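Local atomic coordinates of tannase (Lactobacillus plantarum, PDB entry 3WA7), a protein that probably hydrolyses the galloyl ester bonds of tannins, as a tannase (EC 3.1.1.20) built on the alpha/beta-hydrolase fold. Residues A[194-199]-A[404-409]; A[222-227]-A[248-253]; A[367-372]-A[384-389]; A[298-303]-A[328-333]. All blocks are in the same frame, centred on the assembly; numbering follows the deposited sequence.

Contact 1: A[194-199]-A[404-409]; sequences TDDIFA and SSQVAK
Ala408 points its methyl at the backbone of Ile197 and Phe198, and this is the tight part of the contact. Its CB lies 3.6 Å from Ile197 O and 3.9 Å from Phe198 O. The side chain of Ile197 adds one apolar touch, with CG1 4.2 Å from Ala408 CB. Ala408 and Ile197 are both buried here. The two segments run nearly the same way, 11° apart end to end. Each leads into a strand of the central sheet, 199-203 and 410-414, which are parallel neighbours in this alpha/beta-hydrolase fold. The contact is therefore the approach to that strand pair. Two waters bridge the backbones. One water accepts from Ile197 N and lies 2.9 Å from Gln406 O, to which it may donate. The second water donates to Phe198 O at 2.7 Å and accepts from Lys409 N at 3.0 Å. Around Asp196 and Gln406 the packing is looser. CG of Asp196 sits between its own backbone N and carbonyl carbon (chi1 60°), while the Gln406 chain runs extended beyond CG. The two side chains cross obliquely, with carboxylate and amide planes 49° apart. Their oxygens do not pair: Asp196 OD2 and Gln406 OE1 stay 4.2 Å apart. Asn177 ND2 bonds to both, and Lys144 forms a salt bridge with Asp196 that probably offsets its charge. Gln406 and Lys409 lie on the solvent side.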
loop_
_atom_site.group_PDB
_atom_site.type_symbol
_atom_site.label_atom_id
_atom_site.label_comp_id
_atom_site.label_asym_id
_atom_site.label_seq_id
_atom_site.Cartn_x
_atom_site.Cartn_y
_atom_site.Cartn_z
ATOM N N THR A 194 22.046 1.649 4.264
ATOM C CA THR A 194 20.911 0.960 4.871
ATOM C C THR A 194 19.611 1.338 4.158
ATOM O O THR A 194 19.580 2.284 3.367
ATOM C CB THR A 194 20.775 1.331 6.361
ATOM O OG1 THR A 194 20.697 2.758 6.492
ATOM C CG2 THR A 194 21.964 0.810 7.151
ATOM N N ASP A 195 18.540 0.600 4.433
ATOM C CA ASP A 195 17.254 0.899 3.810
ATOM C C ASP A 195 16.096 0.992 4.806
ATOM O O ASP A 195 14.929 0.963 4.414
ATOM C CB ASP A 195 16.925 -0.123 2.705
ATOM C CG ASP A 195 16.983 -1.557 3.188
ATOM O OD1 ASP A 195 16.310 -1.882 4.187
ATOM O OD2 ASP A 195 17.700 -2.362 2.553
ATOM N N ASP A 196 16.417 1.102 6.092
ATOM C CA ASP A 196 15.380 1.252 7.103
ATOM C C ASP A 196 14.916 2.701 6.974
ATOM O O ASP A 196 15.705 3.579 6.618
ATOM C CB ASP A 196 15.939 0.984 8.509
ATOM C CG ASP A 196 17.066 1.927 8.883
ATOM O OD1 ASP A 196 16.845 2.818 9.731
ATOM O OD2 ASP A 196 18.174 1.776 8.328
ATOM N N ILE A 197 13.639 2.953 7.239
ATOM C CA ILE A 197 13.110 4.305 7.113
ATOM C C ILE A 197 12.506 4.837 8.406
ATOM O O ILE A 197 12.379 4.114 9.394
ATOM C CB ILE A 197 12.063 4.381 5.984
ATOM C CG1 ILE A 197 10.898 3.432 6.282
ATOM C CG2 ILE A 197 12.725 4.034 4.647
ATOM C CD1 ILE A 197 9.798 3.458 5.235
ATOM N N PHE A 198 12.127 6.109 8.377
ATOM C CA PHE A 198 11.565 6.796 9.535
ATOM C C PHE A 198 10.074 6.563 9.781
ATOM O O PHE A 198 9.659 6.305 10.910
ATOM C CB PHE A 198 11.826 8.298 9.395
ATOM C CG PHE A 198 11.273 9.125 10.524
ATOM C CD1 PHE A 198 11.823 9.044 11.798
ATOM C CD2 PHE A 198 10.221 10.008 10.302
ATOM C CE1 PHE A 198 11.334 9.837 12.840
ATOM C CE2 PHE A 198 9.722 10.808 11.337
ATOM C CZ PHE A 198 10.282 10.721 12.607
ATOM N N ALA A 199 9.268 6.663 8.732
ATOM C CA ALA A 199 7.831 6.485 8.893
ATOM C C ALA A 199 7.172 5.917 7.653
ATOM O O ALA A 199 7.702 6.016 6.544
ATOM C CB ALA A 199 7.186 7.817 9.263
ATOM N N SER A 404 13.922 -9.682 12.470
ATOM C CA SER A 404 14.858 -9.901 11.372
ATOM C C SER A 404 15.076 -8.594 10.628
ATOM O O SER A 404 15.672 -8.572 9.551
ATOM C CB SER A 404 14.324 -10.954 10.397
ATOM O OG SER A 404 13.296 -10.422 9.573
ATOM N N SER A 405 14.609 -7.496 11.214
ATOM C CA SER A 405 14.750 -6.203 10.561
ATOM C C SER A 405 14.614 -5.056 11.542
ATOM O O SER A 405 14.232 -5.252 12.694
ATOM C CB SER A 405 13.672 -6.053 9.490
ATOM O OG SER A 405 12.385 -6.058 10.092
ATOM N N GLN A 406 14.938 -3.856 11.069
ATOM C CA GLN A 406 14.806 -2.650 11.872
ATOM C C GLN A 406 13.528 -2.008 11.330
ATOM O O GLN A 406 13.471 -1.575 10.180
ATOM C CB GLN A 406 16.049 -1.767 11.694
ATOM C CG GLN A 406 17.292 -2.436 12.295
ATOM C CD GLN A 406 18.591 -1.705 12.020
ATOM O OE1 GLN A 406 18.946 -1.460 10.870
ATOM N NE2 GLN A 406 19.317 -1.365 13.081
ATOM N N VAL A 407 12.500 -1.989 12.172
ATOM C CA VAL A 407 11.173 -1.489 11.812
ATOM C C VAL A 407 10.919 -0.006 12.073
ATOM O O VAL A 407 11.272 0.515 13.129
ATOM C CB VAL A 407 10.092 -2.313 12.563
ATOM C CG1 VAL A 407 8.695 -1.909 12.107
ATOM C CG2 VAL A 407 10.326 -3.806 12.332
ATOM N N ALA A 408 10.298 0.666 11.105
ATOM C CA ALA A 408 9.966 2.082 11.255
ATOM C C ALA A 408 9.114 2.207 12.516
ATOM O O ALA A 408 8.287 1.342 12.798
ATOM C CB ALA A 408 9.182 2.573 10.038
ATOM N N LYS A 409 9.304 3.283 13.272
ATOM C CA LYS A 409 8.553 3.454 14.508
ATOM C C LYS A 409 7.219 4.186 14.371
ATOM O O LYS A 409 6.401 4.161 15.292
ATOM C CB LYS A 409 9.426 4.172 15.543
ATOM C CG LYS A 409 10.745 3.461 15.838
ATOM C CD LYS A 409 10.514 2.013 16.273
ATOM C CE LYS A 409 11.831 1.272 16.465
ATOM N NZ LYS A 409 11.624 -0.142 16.889
HETATM O O HOH W 1 12.480 0.268 8.234
HETATM O O HOH W 2 11.334 5.413 12.863
#

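Contact 2: A[222-227]-A[248-253]; sequences GINDWH and GQLTVE
Trp226 CG stands between its own backbone N and carbonyl carbon (chi1 50°), and chi2 of -90° turns the indole over Gly248. The ring lies against the glycine backbone. Gly248 N is above the ring centre, and Gly248 CA makes a CH-pi contact 3.8 Å from the centroid of the five-membered ring. Gly248 has no side chain, and the indole lies directly on its backbone. Leu250 CD2 meets the indole obliquely, 3.9 Å from Trp226 CD1. The backbones form the base of a beta hairpin. Trp226 and Gly248 are an antiparallel hydrogen-bonded pair, with Trp226 N to Gly248 O at 2.9 Å and a longer return bond from Gly248 N to Trp226 O. Asp225 and Gln249 make the next, non-hydrogen-bonded pair. Beyond it Leu250 N donates to Asn224 O at 2.8 Å, a nearly straight bond. Asp225 and Gln249 project from the other side of the ribbon from Trp226. Their side chains lie side by side, and the Gln249 chain bends at chi2. A water donates to both Asp225 OD1 and Gln249 OE1. The other oxygen, Asp225 OD2, accepts from His227 NE2 at 2.7 Å, in the plane of the imidazole and on the anti lone pair. This bond ties Asp225 to His227, two residues on in the same strand. Strands 225-232 and 241-249 form this two-stranded sheet, apart from the central sheet. Trp226 and Leu250 also touch Arg341 in a nearby loop, and helix 252-271 starts directly after Thr251, its N-cap.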
loop_
_atom_site.group_PDB
_atom_site.type_symbol
_atom_site.label_atom_id
_atom_site.label_comp_id
_atom_site.label_asym_id
_atom_site.label_seq_id
_atom_site.Cartn_x
_atom_site.Cartn_y
_atom_site.Cartn_z
ATOM N N GLY A 222 -21.999 -15.402 1.901
ATOM C CA GLY A 222 -23.431 -15.170 1.986
ATOM C C GLY A 222 -23.906 -14.175 0.943
ATOM O O GLY A 222 -25.092 -14.113 0.626
ATOM N N ILE A 223 -22.975 -13.381 0.424
ATOM C CA ILE A 223 -23.280 -12.397 -0.609
ATOM C C ILE A 223 -22.746 -13.036 -1.886
ATOM O O ILE A 223 -21.546 -12.988 -2.163
ATOM C CB ILE A 223 -22.561 -11.064 -0.315
ATOM C CG1 ILE A 223 -23.038 -10.519 1.038
ATOM C CG2 ILE A 223 -22.830 -10.064 -1.432
ATOM C CD1 ILE A 223 -22.259 -9.311 1.542
ATOM N N ASN A 224 -23.647 -13.633 -2.663
ATOM C CA ASN A 224 -23.254 -14.357 -3.866
ATOM C C ASN A 224 -23.139 -13.638 -5.201
ATOM O O ASN A 224 -22.753 -14.248 -6.197
ATOM C CB ASN A 224 -24.151 -15.585 -4.015
ATOM C CG ASN A 224 -24.117 -16.467 -2.784
ATOM O OD1 ASN A 224 -23.051 -16.721 -2.225
ATOM N ND2 ASN A 224 -25.281 -16.939 -2.355
ATOM N N ASP A 225 -23.479 -12.359 -5.246
ATOM C CA ASP A 225 -23.325 -11.627 -6.492
ATOM C C ASP A 225 -22.159 -10.668 -6.308
ATOM O O ASP A 225 -22.014 -10.060 -5.250
ATOM C CB ASP A 225 -24.601 -10.850 -6.846
ATOM C CG ASP A 225 -25.121 -10.017 -5.696
ATOM O OD1 ASP A 225 -25.496 -10.602 -4.657
ATOM O OD2 ASP A 225 -25.160 -8.777 -5.830
ATOM N N TRP A 226 -21.305 -10.564 -7.319
ATOM C CA TRP A 226 -20.174 -9.652 -7.242
ATOM C C TRP A 226 -20.297 -8.602 -8.335
ATOM O O TRP A 226 -20.910 -8.843 -9.377
ATOM C CB TRP A 226 -18.841 -10.402 -7.359
ATOM C CG TRP A 226 -18.736 -11.348 -8.517
ATOM C CD1 TRP A 226 -19.082 -12.671 -8.531
ATOM C CD2 TRP A 226 -18.233 -11.051 -9.825
ATOM N NE1 TRP A 226 -18.822 -13.215 -9.767
ATOM C CE2 TRP A 226 -18.302 -12.242 -10.580
ATOM C CE3 TRP A 226 -17.730 -9.892 -10.434
ATOM C CZ2 TRP A 226 -17.886 -12.309 -11.915
ATOM C CZ3 TRP A 226 -17.316 -9.959 -11.764
ATOM C CH2 TRP A 226 -17.398 -11.162 -12.487
ATOM N N HIS A 227 -19.713 -7.434 -8.090
ATOM C CA HIS A 227 -19.780 -6.323 -9.033
ATOM C C HIS A 227 -18.468 -5.553 -9.050
ATOM O O HIS A 227 -17.957 -5.178 -8.000
ATOM C CB HIS A 227 -20.906 -5.372 -8.617
ATOM C CG HIS A 227 -22.214 -6.057 -8.381
ATOM N ND1 HIS A 227 -23.124 -6.294 -9.389
ATOM C CD2 HIS A 227 -22.736 -6.616 -7.264
ATOM C CE1 HIS A 227 -24.149 -6.969 -8.903
ATOM N NE2 HIS A 227 -23.939 -7.178 -7.616
ATOM N N GLY A 248 -21.366 -10.962 -11.716
ATOM C CA GLY A 248 -21.595 -12.385 -11.832
ATOM C C GLY A 248 -22.154 -12.971 -10.555
ATOM O O GLY A 248 -22.198 -12.304 -9.522
ATOM N N GLN A 249 -22.588 -14.223 -10.638
ATOM C CA GLN A 249 -23.144 -14.940 -9.501
ATOM C C GLN A 249 -22.210 -16.092 -9.167
ATOM O O GLN A 249 -21.756 -16.806 -10.062
ATOM C CB GLN A 249 -24.523 -15.504 -9.846
ATOM C CG GLN A 249 -25.623 -14.472 -9.996
ATOM C CD GLN A 249 -25.941 -13.771 -8.693
ATOM O OE1 GLN A 249 -26.036 -14.405 -7.640
ATOM N NE2 GLN A 249 -26.121 -12.456 -8.757
ATOM N N LEU A 250 -21.918 -16.270 -7.884
ATOM C CA LEU A 250 -21.045 -17.354 -7.457
ATOM C C LEU A 250 -21.740 -18.689 -7.685
ATOM O O LEU A 250 -22.926 -18.838 -7.395
ATOM C CB LEU A 250 -20.703 -17.223 -5.969
ATOM C CG LEU A 250 -19.938 -15.979 -5.516
ATOM C CD1 LEU A 250 -19.660 -16.077 -4.022
ATOM C CD2 LEU A 250 -18.636 -15.858 -6.297
ATOM N N THR A 251 -20.997 -19.654 -8.215
ATOM C CA THR A 251 -21.538 -20.985 -8.456
ATOM C C THR A 251 -21.626 -21.679 -7.105
ATOM O O THR A 251 -21.112 -21.167 -6.110
ATOM C CB THR A 251 -20.610 -21.808 -9.362
ATOM O OG1 THR A 251 -19.309 -21.879 -8.766
ATOM C CG2 THR A 251 -20.503 -21.170 -10.737
ATOM N N VAL A 252 -22.272 -22.839 -7.060
ATOM C CA VAL A 252 -22.385 -23.568 -5.807
ATOM C C VAL A 252 -20.981 -23.924 -5.329
ATOM O O VAL A 252 -20.688 -23.864 -4.136
ATOM C CB VAL A 252 -23.218 -24.860 -5.979
ATOM C CG1 VAL A 252 -23.247 -25.644 -4.675
ATOM C CG2 VAL A 252 -24.633 -24.505 -6.404
ATOM N N GLU A 253 -20.115 -24.275 -6.274
ATOM C CA GLU A 253 -18.738 -24.640 -5.956
ATOM C C GLU A 253 -18.005 -23.463 -5.319
ATOM O O GLU A 253 -17.244 -23.639 -4.365
ATOM C CB GLU A 253 -18.002 -25.085 -7.220
ATOM C CG GLU A 253 -16.639 -25.708 -6.959
ATOM C CD GLU A 253 -16.025 -26.310 -8.210
ATOM O OE1 GLU A 253 -16.716 -27.099 -8.888
ATOM O OE2 GLU A 253 -14.855 -26.003 -8.512
HETATM O O HOH W 3 -26.809 -13.062 -5.016
HETATM O O HOH W 4 -18.537 -16.047 -10.342
#

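Contact 3: A[367-372]-A[384-389]; sequences KAKHFT and QLADAE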
loop_
_atom_site.group_PDB
_atom_site.type_symbol
_atom_site.label_atom_id
_atom_site.label_comp_id
_atom_site.label_asym_id
_atom_site.label_seq_id
_atom_site.Cartn_x
_atom_site.Cartn_y
_atom_site.Cartn_z
ATOM N N LYS A 367 4.714 -17.942 -15.549
ATOM C CA LYS A 367 4.127 -16.613 -15.644
ATOM C C LYS A 367 3.356 -16.286 -14.367
ATOM O O LYS A 367 3.282 -15.131 -13.957
ATOM C CB LYS A 367 3.180 -16.529 -16.842
ATOM C CG LYS A 367 2.512 -15.167 -16.985
ATOM C CD LYS A 367 1.568 -15.117 -18.173
ATOM C CE LYS A 367 0.931 -13.743 -18.299
ATOM N NZ LYS A 367 0.010 -13.664 -19.470
ATOM N N ALA A 368 2.780 -17.307 -13.743
ATOM C CA ALA A 368 2.018 -17.097 -12.518
ATOM C C ALA A 368 2.065 -18.332 -11.635
ATOM O O ALA A 368 2.351 -19.428 -12.108
ATOM C CB ALA A 368 0.572 -16.753 -12.858
ATOM N N LYS A 369 1.789 -18.142 -10.347
ATOM C CA LYS A 369 1.787 -19.246 -9.391
ATOM C C LYS A 369 0.714 -19.040 -8.332
ATOM O O LYS A 369 0.168 -17.946 -8.181
ATOM C CB LYS A 369 3.132 -19.346 -8.660
ATOM C CG LYS A 369 4.336 -19.760 -9.489
ATOM C CD LYS A 369 5.536 -19.979 -8.572
ATOM C CE LYS A 369 6.804 -20.322 -9.344
ATOM N NZ LYS A 369 7.965 -20.537 -8.422
ATOM N N HIS A 370 0.407 -20.110 -7.608
ATOM C CA HIS A 370 -0.540 -20.014 -6.508
ATOM C C HIS A 370 0.328 -19.632 -5.315
ATOM O O HIS A 370 1.556 -19.767 -5.370
ATOM C CB HIS A 370 -1.222 -21.359 -6.255
ATOM C CG HIS A 370 -2.184 -21.755 -7.329
ATOM N ND1 HIS A 370 -3.282 -20.991 -7.661
ATOM C CD2 HIS A 370 -2.209 -22.829 -8.153
ATOM C CE1 HIS A 370 -3.942 -21.577 -8.644
ATOM N NE2 HIS A 370 -3.312 -22.694 -8.960
ATOM N N PHE A 371 -0.293 -19.139 -4.249
ATOM C CA PHE A 371 0.451 -18.749 -3.058
ATOM C C PHE A 371 -0.282 -19.160 -1.786
ATOM O O PHE A 371 -0.018 -18.640 -0.699
ATOM C CB PHE A 371 0.738 -17.241 -3.072
ATOM C CG PHE A 371 -0.441 -16.390 -3.463
ATOM C CD1 PHE A 371 -1.246 -15.798 -2.491
ATOM C CD2 PHE A 371 -0.735 -16.163 -4.807
ATOM C CE1 PHE A 371 -2.324 -14.988 -2.856
ATOM C CE2 PHE A 371 -1.808 -15.359 -5.181
ATOM C CZ PHE A 371 -2.604 -14.768 -4.202
ATOM N N THR A 372 -1.200 -20.108 -1.947
ATOM C CA THR A 372 -1.980 -20.662 -0.843
ATOM C C THR A 372 -2.153 -22.147 -1.129
ATOM O O THR A 372 -2.282 -22.550 -2.285
ATOM C CB THR A 372 -3.382 -20.020 -0.733
ATOM O OG1 THR A 372 -4.138 -20.305 -1.918
ATOM C CG2 THR A 372 -3.263 -18.515 -0.546
ATOM N N GLN A 384 2.320 -24.211 -10.095
ATOM C CA GLN A 384 3.299 -24.387 -9.032
ATOM C C GLN A 384 2.894 -23.487 -7.873
ATOM O O GLN A 384 2.205 -22.485 -8.069
ATOM C CB GLN A 384 4.693 -23.958 -9.491
ATOM C CG GLN A 384 5.290 -24.743 -10.640
ATOM C CD GLN A 384 6.649 -24.195 -11.039
ATOM O OE1 GLN A 384 7.570 -24.137 -10.224
ATOM N NE2 GLN A 384 6.778 -23.779 -12.293
ATOM N N LEU A 385 3.329 -23.849 -6.672
ATOM C CA LEU A 385 3.047 -23.061 -5.477
ATOM C C LEU A 385 4.303 -22.241 -5.189
ATOM O O LEU A 385 5.407 -22.782 -5.135
ATOM C CB LEU A 385 2.735 -23.989 -4.294
ATOM C CG LEU A 385 2.531 -23.376 -2.905
ATOM C CD1 LEU A 385 1.318 -22.453 -2.895
ATOM C CD2 LEU A 385 2.346 -24.498 -1.894
ATOM N N ALA A 386 4.136 -20.934 -5.013
ATOM C CA ALA A 386 5.271 -20.057 -4.745
ATOM C C ALA A 386 6.021 -20.432 -3.466
ATOM O O ALA A 386 5.446 -20.984 -2.525
ATOM C CB ALA A 386 4.798 -18.609 -4.667
ATOM N N ASP A 387 7.313 -20.120 -3.449
ATOM C CA ASP A 387 8.184 -20.395 -2.312
ATOM C C ASP A 387 7.640 -19.758 -1.033
ATOM O O ASP A 387 7.371 -18.559 -0.995
ATOM C CB ASP A 387 9.585 -19.854 -2.604
ATOM C CG ASP A 387 10.556 -20.118 -1.477
ATOM O OD1 ASP A 387 10.941 -21.288 -1.284
ATOM O OD2 ASP A 387 10.927 -19.153 -0.781
ATOM N N ALA A 388 7.486 -20.565 0.015
ATOM C CA ALA A 388 6.964 -20.080 1.291
ATOM C C ALA A 388 7.802 -18.952 1.895
ATOM O O ALA A 388 7.265 -18.026 2.505
ATOM C CB ALA A 388 6.864 -21.235 2.283
ATOM N N GLU A 389 9.118 -19.038 1.729
ATOM C CA GLU A 389 10.024 -18.029 2.268
ATOM C C GLU A 389 9.803 -16.685 1.578
ATOM O O GLU A 389 9.874 -15.634 2.213
ATOM C CB GLU A 389 11.471 -18.490 2.085
ATOM C CG GLU A 389 12.501 -17.683 2.854
ATOM C CD GLU A 389 13.896 -18.272 2.734
ATOM O OE1 GLU A 389 14.056 -19.480 3.010
ATOM O OE2 GLU A 389 14.834 -17.534 2.367
HETATM O O HOH W 5 2.641 -22.081 -11.942
HETATM O O HOH W 6 8.483 -18.964 -5.993
HETATM O O HOH W 7 7.465 -22.921 -7.001
#
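His370 and Leu385 form a single backbone bridge: His370 N donates to Gln384 O at 3.0 Å, and Ala386 N donates to His370 O at 2.9 Å. A water extends the link, donating to Ala368 O and accepting from Gln384 N. Lys369 lies across 384-389. Its chain is extended beyond CG and runs at a slant over the Gln384 side chain. Lys369 CB is 3.3 Å from Gln384 O, and CD is 3.8 Å from Ala386 CA. The ammonium group donates to two waters. One also accepts from Asp387 N, and the other water, 2.8 Å from Leu385 O, donates to it. Lys369 NZ further forms a salt bridge with Asp363, which would balance its charge. Leu385 CG is anti to the backbone N (chi1 175°), beside the carbonyl carbon, and from there CD1 meets the backbone of 367-372, 3.6 Å from Thr372 N. The Ala386 methyl rests 3.5 Å from His370 O. Asp349 holds His370 ND1, Thr372 OG1 and Phe371 N, while Ser379 holds His370 NE2. The bridge thus closes a short excursion of the chain that contains helix 373-377. Thr372 is the N-cap of that helix, and Asp387 is the N-cap of helix 388-393. Phe371 and Ala386 both touch Ile391 of helix 388-393, and Phe371 also packs on helix 356-360.

Contact 4: A[298-303]-A[328-333]; sequences QLLISS and TDLDLS. With SO4 (sulfate ion), chain B.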
loop_
_atom_site.group_PDB
_atom_site.type_symbol
_atom_site.label_atom_id
_atom_site.label_comp_id
_atom_site.label_asym_id
_atom_site.label_seq_id
_atom_site.Cartn_x
_atom_site.Cartn_y
_atom_site.Cartn_z
ATOM N N GLN A 298 -17.503 -1.947 15.066
ATOM C CA GLN A 298 -17.277 -0.701 15.785
ATOM C C GLN A 298 -16.481 0.329 14.988
ATOM O O GLN A 298 -16.710 1.537 15.110
ATOM C CB GLN A 298 -16.601 -1.015 17.123
ATOM C CG GLN A 298 -17.567 -1.702 18.075
ATOM C CD GLN A 298 -16.904 -2.612 19.090
ATOM O OE1 GLN A 298 -17.590 -3.297 19.848
ATOM N NE2 GLN A 298 -15.578 -2.626 19.111
ATOM N N LEU A 299 -15.554 -0.144 14.166
ATOM C CA LEU A 299 -14.749 0.754 13.354
ATOM C C LEU A 299 -15.641 1.406 12.299
ATOM O O LEU A 299 -15.474 2.578 11.968
ATOM C CB LEU A 299 -13.613 -0.022 12.691
ATOM C CG LEU A 299 -12.503 0.787 12.026
ATOM C CD1 LEU A 299 -11.935 1.825 12.992
ATOM C CD2 LEU A 299 -11.416 -0.174 11.582
ATOM N N LEU A 300 -16.599 0.647 11.777
ATOM C CA LEU A 300 -17.515 1.192 10.783
ATOM C C LEU A 300 -18.500 2.157 11.443
ATOM O O LEU A 300 -18.932 3.134 10.831
ATOM C CB LEU A 300 -18.249 0.054 10.062
ATOM C CG LEU A 300 -17.368 -0.601 8.991
ATOM C CD1 LEU A 300 -17.898 -1.980 8.617
ATOM C CD2 LEU A 300 -17.312 0.307 7.771
ATOM N N ILE A 301 -18.854 1.890 12.696
ATOM C CA ILE A 301 -19.760 2.781 13.411
ATOM C C ILE A 301 -19.020 4.096 13.636
ATOM O O ILE A 301 -19.581 5.177 13.464
ATOM C CB ILE A 301 -20.191 2.179 14.770
ATOM C CG1 ILE A 301 -21.175 1.028 14.528
ATOM C CG2 ILE A 301 -20.838 3.260 15.648
ATOM C CD1 ILE A 301 -21.595 0.288 15.784
ATOM N N SER A 302 -17.748 3.995 14.007
ATOM C CA SER A 302 -16.933 5.180 14.243
ATOM C C SER A 302 -16.760 5.976 12.949
ATOM O O SER A 302 -16.767 7.211 12.965
ATOM C CB SER A 302 -15.566 4.775 14.797
ATOM O OG SER A 302 -14.763 5.916 15.043
ATOM N N SER A 303 -16.609 5.263 11.835
ATOM C CA SER A 303 -16.450 5.898 10.530
ATOM C C SER A 303 -17.695 6.708 10.186
ATOM O O SER A 303 -17.601 7.855 9.743
ATOM C CB SER A 303 -16.218 4.843 9.446
ATOM O OG SER A 303 -16.169 5.443 8.160
ATOM N N THR A 328 -25.596 4.533 17.045
ATOM C CA THR A 328 -25.572 3.593 18.160
ATOM C C THR A 328 -25.415 2.107 17.871
ATOM O O THR A 328 -25.144 1.329 18.785
ATOM C CB THR A 328 -26.824 3.774 19.028
ATOM O OG1 THR A 328 -27.996 3.555 18.232
ATOM C CG2 THR A 328 -26.864 5.184 19.598
ATOM N N ASP A 329 -25.591 1.697 16.624
ATOM C CA ASP A 329 -25.440 0.285 16.310
ATOM C C ASP A 329 -25.309 0.072 14.814
ATOM O O ASP A 329 -25.525 0.987 14.019
ATOM C CB ASP A 329 -26.636 -0.512 16.835
ATOM C CG ASP A 329 -26.258 -1.925 17.252
ATOM O OD1 ASP A 329 -25.266 -2.467 16.719
ATOM O OD2 ASP A 329 -26.960 -2.497 18.113
ATOM N N LEU A 330 -24.958 -1.151 14.439
ATOM C CA LEU A 330 -24.787 -1.495 13.041
ATOM C C LEU A 330 -24.997 -2.975 12.778
ATOM O O LEU A 330 -24.479 -3.827 13.504
ATOM C CB LEU A 330 -23.378 -1.116 12.567
ATOM C CG LEU A 330 -22.944 -1.716 11.219
ATOM C CD1 LEU A 330 -23.811 -1.164 10.100
ATOM C CD2 LEU A 330 -21.477 -1.405 10.963
ATOM N N ASP A 331 -25.783 -3.265 11.748
ATOM C CA ASP A 331 -26.017 -4.632 11.311
ATOM C C ASP A 331 -24.926 -4.753 10.245
ATOM O O ASP A 331 -25.119 -4.335 9.102
ATOM C CB ASP A 331 -27.403 -4.760 10.662
ATOM C CG ASP A 331 -27.681 -6.166 10.147
ATOM O OD1 ASP A 331 -26.718 -6.877 9.791
ATOM O OD2 ASP A 331 -28.869 -6.555 10.088
ATOM N N LEU A 332 -23.771 -5.296 10.626
ATOM C CA LEU A 332 -22.646 -5.417 9.703
ATOM C C LEU A 332 -22.970 -6.192 8.435
ATOM O O LEU A 332 -22.567 -5.795 7.343
ATOM C CB LEU A 332 -21.445 -6.058 10.414
ATOM C CG LEU A 332 -20.165 -6.235 9.590
ATOM C CD1 LEU A 332 -19.729 -4.900 9.007
ATOM C CD2 LEU A 332 -19.064 -6.813 10.479
ATOM N N SER A 333 -23.697 -7.295 8.574
ATOM C CA SER A 333 -24.059 -8.100 7.414
ATOM C C SER A 333 -24.884 -7.274 6.437
ATOM O O SER A 333 -24.696 -7.367 5.221
ATOM C CB SER A 333 -24.847 -9.337 7.848
ATOM O OG SER A 333 -24.047 -10.178 8.661
HETATM S S SO4 B . -23.738 -8.417 12.703
HETATM O O1 SO4 B . -23.636 -6.971 12.973
HETATM O O2 SO4 B . -23.629 -8.679 11.259
HETATM O O3 SO4 B . -22.661 -9.128 13.415
HETATM O O4 SO4 B . -25.045 -8.909 13.185
#
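Leu330, at a strand-to-helix junction, packs on Leu300 and Ile301 of helix 291-309, and Leu332 packs on Leu300. Strand 326-330 ends a small two-stranded antiparallel sheet, and helix 332-339 follows at once. Thr328 and Asp329 both face Val321 of the partner strand, a classic beta bulge. The short helix and strand segments approach to 8.3 Å between axes, at 122° between their directions. The contact is apolar. Ile301 and Leu330 slide past each other in opposite directions, with Ile301 CG1 3.6 Å from Leu330 CB. Ile301 CG1 is anti to the carbonyl carbon (chi1 -73°), and CD1 continues to the backbone of Asp329, 3.8 Å from its C. Leu300 serves two partners. Its CB meets Leu330 CD2 at 3.7 Å. Its CD1 meets Leu332 CD1 at 3.5 Å, tighter than usual for two carbons, and these two side chains cross at about a right angle. Leu300 and Leu330 also touch Tyr335 of helix 332-339. Asp331 is the N-cap of that helix. A sulfate, probably from the crystallisation liquor, sits at the same helix start. The N-H groups of Leu332 and Ser333 donate to it, and the helix dipole would probably aid its binding. Arg293 and Arg297 bond it too, so the ion links the start of helix 332-339 to helix 291-309 beside the leucine cluster. Leu332 N donates to sulfate O1 at 2.9 Å, while Ser333 grips O2 with both N and OG, each 3.0 Å away.

Overall arrangement
Contact 1 spans the longest loop: residues 194-199 and 404-409 close a length of chain that holds the other three. Within it contact 2 comes first, then contact 4, then contact 3, each closed before the next opens. Contact 1 lies at the entry to neighbouring strands 199-203 and 410-414 of the central sheet. The others belong to the intervening chain, which therefore leaves and rejoins the sheet between adjacent strands. Contacts 1 and 2 lie on opposite sides of the chain's centre, with centres 42 Å apart. Contacts 2 and 4 come nearest, about 5 Å between closest atoms. Contact 2 reaches the start of helix 252-271, and contact 4 lies on the next helix, 291-309.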